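Local coordinates for protein CaaX farnesyltransferase beta subunit Ram1 (Aspergillus fumigatus, PDB 4L9P) that probably transfers, together with its alpha subunit, a farnesyl group from farnesyl diphosphate to the cysteine of C-terminal CaaX motifs, using a zinc ion, at residues A257-H261 / F284-L288. Sequence-based numbering, arbitrary orientation.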
# COMPACT_ATOMS: atom_id res chain seq x y z
N ALA B 257 4.46 5.17 11.56
CA ALA B 257 4.90 5.41 12.92
C ALA B 257 6.33 4.92 13.12
O ALA B 257 7.16 5.59 13.77
CB ALA B 257 3.96 4.71 13.92
N MET B 258 6.62 3.72 12.61
CA MET B 258 7.96 3.17 12.85
C MET B 258 9.06 3.84 12.06
O MET B 258 10.19 3.91 12.55
CB MET B 258 7.97 1.67 12.64
CG MET B 258 7.14 0.95 13.73
SD MET B 258 7.54 1.40 15.51
CE MET B 258 9.29 1.14 15.57
N VAL B 259 8.75 4.37 10.89
CA VAL B 259 9.76 5.17 10.17
C VAL B 259 10.03 6.44 10.94
O VAL B 259 11.21 6.83 11.07
CB VAL B 259 9.26 5.50 8.76
CG1 VAL B 259 10.06 6.67 8.17
CG2 VAL B 259 9.39 4.25 7.88
N VAL B 260 9.00 7.15 11.42
CA VAL B 260 9.25 8.35 12.25
C VAL B 260 10.07 7.99 13.49
O VAL B 260 11.04 8.68 13.85
CB VAL B 260 7.96 8.99 12.66
CG1 VAL B 260 8.14 10.11 13.73
CG2 VAL B 260 7.26 9.58 11.38
N HIS B 261 9.68 6.88 14.13
CA HIS B 261 10.38 6.44 15.35
C HIS B 261 11.86 6.20 15.05
O HIS B 261 12.74 6.64 15.83
CB HIS B 261 9.67 5.18 15.83
CG HIS B 261 10.14 4.68 17.16
ND1 HIS B 261 11.38 4.10 17.36
CD2 HIS B 261 9.53 4.74 18.38
CE1 HIS B 261 11.50 3.79 18.65
NE2 HIS B 261 10.39 4.18 19.29
N PHE B 284 7.45 -0.10 21.55
CA PHE B 284 6.73 0.21 20.29
C PHE B 284 6.64 -1.00 19.37
O PHE B 284 5.71 -1.07 18.54
CB PHE B 284 7.44 1.35 19.56
CG PHE B 284 7.05 2.70 20.09
CD1 PHE B 284 7.68 3.27 21.20
CD2 PHE B 284 5.98 3.40 19.53
CE1 PHE B 284 7.28 4.53 21.70
CE2 PHE B 284 5.61 4.64 20.01
CZ PHE B 284 6.23 5.21 21.10
N THR B 285 7.57 -1.95 19.50
CA THR B 285 7.62 -3.09 18.56
C THR B 285 6.95 -4.34 19.14
O THR B 285 6.79 -5.33 18.45
CB THR B 285 9.06 -3.38 18.11
OG1 THR B 285 9.85 -3.68 19.29
CG2 THR B 285 9.65 -2.18 17.35
N ASP B 286 6.56 -4.30 20.41
CA ASP B 286 5.91 -5.47 21.03
C ASP B 286 4.62 -5.79 20.33
O ASP B 286 3.76 -4.93 20.18
CB ASP B 286 5.64 -5.15 22.49
CG ASP B 286 6.77 -5.50 23.40
OD1 ASP B 286 7.69 -6.22 22.99
OD2 ASP B 286 6.69 -5.07 24.59
N GLY B 287 4.47 -7.03 19.85
CA GLY B 287 3.25 -7.50 19.21
C GLY B 287 3.18 -7.04 17.77
O GLY B 287 2.23 -7.41 17.05
N LEU B 288 4.15 -6.25 17.30
CA LEU B 288 4.07 -5.65 15.95
C LEU B 288 4.31 -6.64 14.78
O LEU B 288 3.48 -6.74 13.90
CB LEU B 288 5.03 -4.47 15.83
CG LEU B 288 5.05 -3.76 14.46
CD1 LEU B 288 3.63 -3.29 14.03
CD2 LEU B 288 6.01 -2.60 14.57
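His261 sets CD2 over one face of the Phe284 ring, offset toward the rim and 3.6 Å from Phe284 CG, while His261 NE2, still above the ring plane, projects past that rim, 3.4 Å from Phe284 CD1. With centroids 4.7 Å apart and planes inclined at 56°, the pair is neither a parallel stack nor a T-shaped one. The imidazole reaches the phenyl because His261 CG is trans to the backbone N (chi1 -173°).

One turn earlier, Met258, bent at chi2 and chi3, meets three residues. Its CG packs 3.8 Å from Leu288 CD2, its SD 4.1 Å from Phe284 CB, and its terminal CE 3.8 Å from Thr285 CG2.

No hydrogen bond joins the segments. His261 NE2 is hydrogen-bonded to Pro267 O, which helps fix the imidazole, while Lys235 NZ holds the carbonyl oxygens of Phe284 and Asp286. A type II turn, closed by the hydrogen bond from Leu288 N to Thr285 O (3.0 Å), leads through the N-cap Gly287 into helix 288-293. Trp228 and Leu231 of helix 224-234 also meet Phe284, and Cys321 of helix 312-323 touches Met258 and Leu288. The contact thus packs an inter-helix loop against helix 251-263 within the alpha-alpha toroid of prenyltransferase beta subunits.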